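Beta-N-acetylglucosaminidase (PDB 3WO8) probably hydrolyses terminal non-reducing N-acetyl-D-hexosamine residues of N-acetyl-beta-D-hexosaminides, as a family 3 glycoside hydrolase. Local coordinates at residues Phe20-Asn25 with Ile284-Tyr289; Ser356-Leu361 with Leu410-Val415. All blocks are in the same frame, centred on the assembly; numbering follows the deposited sequence.

Contacts 1 and 2 are both pairs of neighbouring parallel strands, but they belong to different domains and share no sheet. Contact 1 joins strand 20-24 to strand 283-286, the first and last strands of the TIM barrel in the N-terminal glycoside hydrolase family 3 domain, bringing together residues some 260 positions apart and closing the barrel. Contact 2 follows it along the chain: strands 357-363 and 411-415 lie side by side within the mixed sheet of the C-terminal domain, with helix 374-385 and strand 391-397 between them in sequence. The centres of the two contacts are 36 Å apart and their nearest atoms about 20 Å, without touching, so each is a pairing internal to its own domain.

Contact 1 of 2, residues Phe20-Asn25 with Ile284-Tyr289; sequences FFCGFN and ILLGDY
Phe21 bonds to both Ile284 and Leu286 through its backbone, in the parallel seam that joins the first and last strands of the TIM barrel. Phe21 N donates to Ile284 O at 2.8 Å and Phe21 O accepts from Leu286 N at 2.7 Å, after which Gly23 N reaches Leu286 O. Beyond the last strand the chain turns, yet Tyr289 N still returns to Gly23 O at 3.1 Å. Gly23 suits this place because a beta carbon would run into Gly287 O.

Among the apolar contacts, Phe20 and Ile284 lie side by side, Phe20 CE1 being 3.6 Å from Ile284 CD1; the broad phenylalanine ring and the long branch of the isoleucine suit a buried layer where each can run along the other. Beside the seam, Leu285 CD1 packs against Phe21 CB at 3.7 Å.

The aromatic contact comes where the strand ends. Tyr289 CB lies over one face of the Phe24 ring, 3.9 Å from its centroid. A chi1 of 79° sets the Tyr289 ring alongside that of Phe24, the planes only 20° from parallel but strongly offset, with little of one ring above the other.

Helix 29-37 packs on Phe24 and Tyr289 through Val31, while helix 292-304 covers Phe20, Cys22 and Leu286 with Leu292. Strand 42-45 continues the sheet beyond 20-24, and strand 253-257 lies beyond 283-286.

Contact 2 of 2, residues Ser356-Leu361 with Leu410-Val415; sequences SEVTLL and LIFDFV
Thr359, Leu360 and Leu361 pair in parallel with Ile411, Phe412 and Asp413, the strand axes 4.8 Å apart and inclined at 19°. In this mixed sheet of the C-terminal domain, strand 357-363, helix 374-385 and strand 391-397 form a beta-alpha-beta unit, after which the chain returns to place strand 411-415 on the other side of 357-363. Four backbone bonds form the usual parallel ladder: Thr359 N to Leu410 O, Phe412 N to Thr359 O, Leu361 N to Phe412 O at 2.8 Å, and Phe414 N to Leu361 O.

Val358, Leu360, Phe412 and Phe414 build one apolar face. Val358 CG1 stands over the centre of the Phe412 ring, 4.0 Å from its centroid and 12° off the ring normal, a CH-pi contact that suits a methyl of the beta-branched valine against a broad flat face. The same methyl meets Leu410 CG at 3.6 Å, so it touches both Leu410 and Phe412. Leu360 runs alongside Phe412, and Leu360 CD2 lies 3.9 Å from Phe412 CB. Phe438 of strand 435-439 meets the rings of both Phe412 and Phe414. An alanine in place of Phe412 would probably open a gap under Val358 CG1 and leave Phe438 with Phe414 but without its second ring. From helix 374-385, Val385 packs on Val358 and Leu360, and Ile381 on Phe414, so aliphatic and aromatic side chains share this layer.

The other face holds Thr359, Leu361, Ile411 and Asp413. Leu361 CG is anti to its carbonyl carbon (chi1 -69°), and the chain slants across to Ile411, where Leu361 CD1 touches Ile411 CG2 at 3.5 Å. At the far end of the ladder, Leu361 O lies in the plane of the Phe414 ring, at its edge, 3.3 Å from Phe414 CD1.

Contact 1 of 2, residues Phe20-Asn25 with Ile284-Tyr289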
loop_
_atom_site.group_PDB
_atom_site.type_symbol
_atom_site.label_atom_id
_atom_site.label_comp_id
_atom_site.label_asym_id
_atom_site.label_seq_id
_atom_site.Cartn_x
_atom_site.Cartn_y
_atom_site.Cartn_z
ATOM N N PHE B 20 22.371 -15.544 -11.833
ATOM C CA PHE B 20 21.217 -15.084 -12.560
ATOM C C PHE B 20 20.161 -14.350 -11.745
ATOM O O PHE B 20 19.777 -14.782 -10.655
ATOM C CB PHE B 20 20.595 -16.277 -13.238
ATOM C CG PHE B 20 21.366 -16.755 -14.430
ATOM C CD1 PHE B 20 21.433 -15.976 -15.585
ATOM C CD2 PHE B 20 22.017 -17.984 -14.404
ATOM C CE1 PHE B 20 22.139 -16.410 -16.686
ATOM C CE2 PHE B 20 22.710 -18.426 -15.509
ATOM C CZ PHE B 20 22.779 -17.637 -16.643
ATOM N N PHE B 21 19.708 -13.244 -12.334
ATOM C CA PHE B 21 18.590 -12.449 -11.876
ATOM C C PHE B 21 17.443 -12.467 -12.932
ATOM O O PHE B 21 17.628 -12.081 -14.071
ATOM C CB PHE B 21 19.055 -11.000 -11.599
ATOM C CG PHE B 21 18.470 -10.419 -10.340
ATOM C CD1 PHE B 21 17.094 -10.361 -10.165
ATOM C CD2 PHE B 21 19.293 -9.989 -9.307
ATOM C CE1 PHE B 21 16.552 -9.864 -8.994
ATOM C CE2 PHE B 21 18.754 -9.475 -8.147
ATOM C CZ PHE B 21 17.383 -9.401 -7.992
ATOM N N CYS B 22 16.254 -12.899 -12.539
ATOM C CA CYS B 22 15.172 -13.143 -13.497
ATOM C C CYS B 22 13.933 -12.381 -13.109
ATOM O O CYS B 22 13.584 -12.323 -11.942
ATOM C CB CYS B 22 14.846 -14.640 -13.572
ATOM S SG CYS B 22 16.226 -15.649 -14.189
ATOM N N GLY B 23 13.300 -11.777 -14.109
ATOM C CA GLY B 23 12.061 -11.017 -13.941
ATOM C C GLY B 23 10.868 -11.926 -14.114
ATOM O O GLY B 23 10.836 -12.732 -15.034
ATOM N N PHE B 24 9.891 -11.784 -13.220
ATOM C CA PHE B 24 8.623 -12.520 -13.281
ATOM C C PHE B 24 7.411 -11.604 -13.258
ATOM O O PHE B 24 7.221 -10.798 -12.342
ATOM C CB PHE B 24 8.498 -13.516 -12.130
ATOM C CG PHE B 24 9.664 -14.429 -12.003
ATOM C CD1 PHE B 24 10.867 -13.952 -11.556
ATOM C CD2 PHE B 24 9.548 -15.772 -12.328
ATOM C CE1 PHE B 24 11.949 -14.799 -11.439
ATOM C CE2 PHE B 24 10.630 -16.628 -12.225
ATOM C CZ PHE B 24 11.835 -16.136 -11.784
ATOM N N ASN B 25 6.590 -11.755 -14.283
ATOM C CA ASN B 25 5.365 -11.012 -14.407
ATOM C C ASN B 25 4.182 -11.881 -14.078
ATOM O O ASN B 25 3.049 -11.435 -14.213
ATOM C CB ASN B 25 5.212 -10.439 -15.820
ATOM C CG ASN B 25 4.221 -9.284 -15.866
ATOM O OD1 ASN B 25 3.262 -9.252 -16.657
ATOM N ND2 ASN B 25 4.451 -8.329 -15.009
ATOM N N ILE B 284 23.732 -11.772 -14.148
ATOM C CA ILE B 284 23.098 -11.530 -15.442
ATOM C C ILE B 284 21.603 -11.390 -15.187
ATOM O O ILE B 284 20.969 -12.266 -14.577
ATOM C CB ILE B 284 23.306 -12.720 -16.409
ATOM C CG1 ILE B 284 24.793 -12.916 -16.740
ATOM C CG2 ILE B 284 22.560 -12.489 -17.694
ATOM C CD1 ILE B 284 25.104 -14.354 -17.087
ATOM N N LEU B 285 21.063 -10.287 -15.657
ATOM C CA LEU B 285 19.673 -9.999 -15.476
ATOM C C LEU B 285 18.934 -10.369 -16.755
ATOM O O LEU B 285 19.153 -9.786 -17.841
ATOM C CB LEU B 285 19.463 -8.509 -15.168
ATOM C CG LEU B 285 18.006 -8.073 -15.085
ATOM C CD1 LEU B 285 17.247 -8.928 -14.080
ATOM C CD2 LEU B 285 17.881 -6.578 -14.807
ATOM N N LEU B 286 18.043 -11.339 -16.595
ATOM C CA LEU B 286 17.064 -11.672 -17.587
ATOM C C LEU B 286 15.690 -11.035 -17.199
ATOM O O LEU B 286 14.936 -11.549 -16.352
ATOM C CB LEU B 286 16.998 -13.193 -17.735
ATOM C CG LEU B 286 18.328 -13.923 -18.012
ATOM C CD1 LEU B 286 18.114 -15.429 -18.237
ATOM C CD2 LEU B 286 19.098 -13.310 -19.181
ATOM N N GLY B 287 15.386 -9.902 -17.830
ATOM C CA GLY B 287 14.052 -9.329 -17.789
ATOM C C GLY B 287 12.934 -10.364 -17.823
ATOM O O GLY B 287 11.912 -10.202 -17.146
ATOM N N ASP B 288 13.136 -11.429 -18.611
ATOM C CA ASP B 288 12.135 -12.474 -18.854
ATOM C C ASP B 288 12.677 -13.819 -18.444
ATOM O O ASP B 288 13.384 -14.467 -19.199
ATOM C CB ASP B 288 11.802 -12.503 -20.344
ATOM C CG ASP B 288 10.643 -13.458 -20.705
ATOM O OD1 ASP B 288 10.219 -14.309 -19.865
ATOM O OD2 ASP B 288 10.161 -13.323 -21.867
ATOM N N TYR B 289 12.295 -14.269 -17.268
ATOM C CA TYR B 289 12.772 -15.525 -16.733
ATOM C C TYR B 289 12.738 -16.685 -17.682
ATOM O O TYR B 289 13.370 -17.709 -17.417
ATOM C CB TYR B 289 11.928 -15.924 -15.539
ATOM C CG TYR B 289 10.594 -16.539 -15.907
ATOM C CD1 TYR B 289 9.532 -15.745 -16.374
ATOM C CD2 TYR B 289 10.378 -17.920 -15.772
ATOM C CE1 TYR B 289 8.301 -16.302 -16.679
ATOM C CE2 TYR B 289 9.149 -18.488 -16.084
ATOM C CZ TYR B 289 8.112 -17.680 -16.538
ATOM O OH TYR B 289 6.893 -18.244 -16.854
#

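Contact 2 of 2, residues Ser356-Leu361 with Leu410-Val415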
loop_
_atom_site.group_PDB
_atom_site.type_symbol
_atom_site.label_atom_id
_atom_site.label_comp_id
_atom_site.label_asym_id
_atom_site.label_seq_id
_atom_site.Cartn_x
_atom_site.Cartn_y
_atom_site.Cartn_z
ATOM N N SER B 356 -12.624 -29.928 -17.310
ATOM C CA SER B 356 -12.242 -28.905 -18.274
ATOM C C SER B 356 -12.868 -27.531 -17.948
ATOM O O SER B 356 -12.258 -26.456 -18.147
ATOM C CB SER B 356 -12.642 -29.360 -19.671
ATOM O OG SER B 356 -12.016 -28.540 -20.629
ATOM N N GLU B 357 -14.100 -27.571 -17.466
ATOM C CA GLU B 357 -14.778 -26.346 -17.114
ATOM C C GLU B 357 -15.441 -26.447 -15.763
ATOM O O GLU B 357 -15.917 -27.519 -15.349
ATOM C CB GLU B 357 -15.803 -25.931 -18.185
ATOM C CG GLU B 357 -17.172 -26.587 -18.071
ATOM C CD GLU B 357 -18.137 -25.873 -17.125
ATOM O OE1 GLU B 357 -18.359 -24.650 -17.309
ATOM O OE2 GLU B 357 -18.701 -26.562 -16.231
ATOM N N VAL B 358 -15.450 -25.301 -15.094
ATOM C CA VAL B 358 -16.242 -25.129 -13.900
ATOM C C VAL B 358 -17.276 -24.102 -14.179
ATOM O O VAL B 358 -17.023 -23.162 -14.891
ATOM C CB VAL B 358 -15.447 -24.583 -12.736
ATOM C CG1 VAL B 358 -14.923 -25.720 -11.936
ATOM C CG2 VAL B 358 -14.319 -23.681 -13.217
ATOM N N THR B 359 -18.425 -24.250 -13.569
ATOM C CA THR B 359 -19.307 -23.126 -13.531
ATOM C C THR B 359 -19.297 -22.580 -12.098
ATOM O O THR B 359 -19.280 -23.327 -11.142
ATOM C CB THR B 359 -20.705 -23.419 -14.158
ATOM O OG1 THR B 359 -21.722 -23.473 -13.177
ATOM C CG2 THR B 359 -20.694 -24.678 -14.991
ATOM N N LEU B 360 -19.241 -21.262 -11.977
ATOM C CA LEU B 360 -19.069 -20.598 -10.699
ATOM C C LEU B 360 -20.342 -19.901 -10.324
ATOM O O LEU B 360 -20.867 -19.112 -11.114
ATOM C CB LEU B 360 -17.981 -19.549 -10.813
ATOM C CG LEU B 360 -16.668 -20.012 -11.425
ATOM C CD1 LEU B 360 -15.655 -18.870 -11.424
ATOM C CD2 LEU B 360 -16.143 -21.141 -10.603
ATOM N N LEU B 361 -20.856 -20.192 -9.141
ATOM C CA LEU B 361 -21.982 -19.425 -8.655
ATOM C C LEU B 361 -21.413 -18.465 -7.665
ATOM O O LEU B 361 -20.843 -18.882 -6.680
ATOM C CB LEU B 361 -22.999 -20.323 -8.004
ATOM C CG LEU B 361 -23.633 -21.175 -9.087
ATOM C CD1 LEU B 361 -24.079 -22.496 -8.517
ATOM C CD2 LEU B 361 -24.777 -20.423 -9.711
ATOM N N LEU B 410 -18.509 -29.348 -13.294
ATOM C CA LEU B 410 -18.124 -29.007 -11.953
ATOM C C LEU B 410 -18.771 -27.659 -11.642
ATOM O O LEU B 410 -18.745 -26.738 -12.462
ATOM C CB LEU B 410 -16.601 -28.886 -11.916
ATOM C CG LEU B 410 -15.887 -28.871 -10.576
ATOM C CD1 LEU B 410 -16.720 -29.595 -9.532
ATOM C CD2 LEU B 410 -14.498 -29.482 -10.707
ATOM N N ILE B 411 -19.352 -27.548 -10.465
ATOM C CA ILE B 411 -19.972 -26.319 -10.010
ATOM C C ILE B 411 -19.382 -25.903 -8.671
ATOM O O ILE B 411 -19.217 -26.743 -7.803
ATOM C CB ILE B 411 -21.444 -26.570 -9.779
ATOM C CG1 ILE B 411 -21.950 -27.463 -10.916
ATOM C CG2 ILE B 411 -22.201 -25.246 -9.590
ATOM C CD1 ILE B 411 -23.439 -27.425 -11.100
ATOM N N PHE B 412 -19.058 -24.618 -8.515
ATOM C CA PHE B 412 -18.460 -24.092 -7.296
ATOM C C PHE B 412 -19.448 -23.103 -6.814
ATOM O O PHE B 412 -19.726 -22.133 -7.524
ATOM C CB PHE B 412 -17.148 -23.403 -7.578
ATOM C CG PHE B 412 -15.994 -24.340 -7.805
ATOM C CD1 PHE B 412 -16.137 -25.721 -7.679
ATOM C CD2 PHE B 412 -14.752 -23.830 -8.066
ATOM C CE1 PHE B 412 -15.038 -26.556 -7.859
ATOM C CE2 PHE B 412 -13.643 -24.647 -8.255
ATOM C CZ PHE B 412 -13.774 -26.008 -8.153
ATOM N N ASP B 413 -20.017 -23.348 -5.641
ATOM C CA ASP B 413 -21.084 -22.491 -5.131
ATOM C C ASP B 413 -20.579 -21.728 -3.961
ATOM O O ASP B 413 -20.444 -22.264 -2.878
ATOM C CB ASP B 413 -22.293 -23.296 -4.680
ATOM C CG ASP B 413 -23.372 -22.420 -4.100
ATOM O OD1 ASP B 413 -23.168 -21.186 -4.097
ATOM O OD2 ASP B 413 -24.425 -22.950 -3.668
ATOM N N PHE B 414 -20.297 -20.457 -4.176
ATOM C CA PHE B 414 -19.657 -19.664 -3.159
ATOM C C PHE B 414 -20.780 -19.019 -2.373
ATOM O O PHE B 414 -21.592 -18.298 -2.936
ATOM C CB PHE B 414 -18.785 -18.613 -3.794
ATOM C CG PHE B 414 -17.619 -19.159 -4.555
ATOM C CD1 PHE B 414 -17.737 -19.469 -5.872
ATOM C CD2 PHE B 414 -16.363 -19.245 -3.963
ATOM C CE1 PHE B 414 -16.636 -19.944 -6.575
ATOM C CE2 PHE B 414 -15.261 -19.719 -4.646
ATOM C CZ PHE B 414 -15.402 -20.060 -5.965
ATOM N N VAL B 415 -20.794 -19.301 -1.071
ATOM C CA VAL B 415 -21.863 -18.946 -0.172
ATOM C C VAL B 415 -21.399 -17.900 0.818
ATOM O O VAL B 415 -20.465 -18.119 1.577
ATOM C CB VAL B 415 -22.293 -20.166 0.643
ATOM C CG1 VAL B 415 -23.438 -19.791 1.551
ATOM C CG2 VAL B 415 -22.704 -21.296 -0.275
#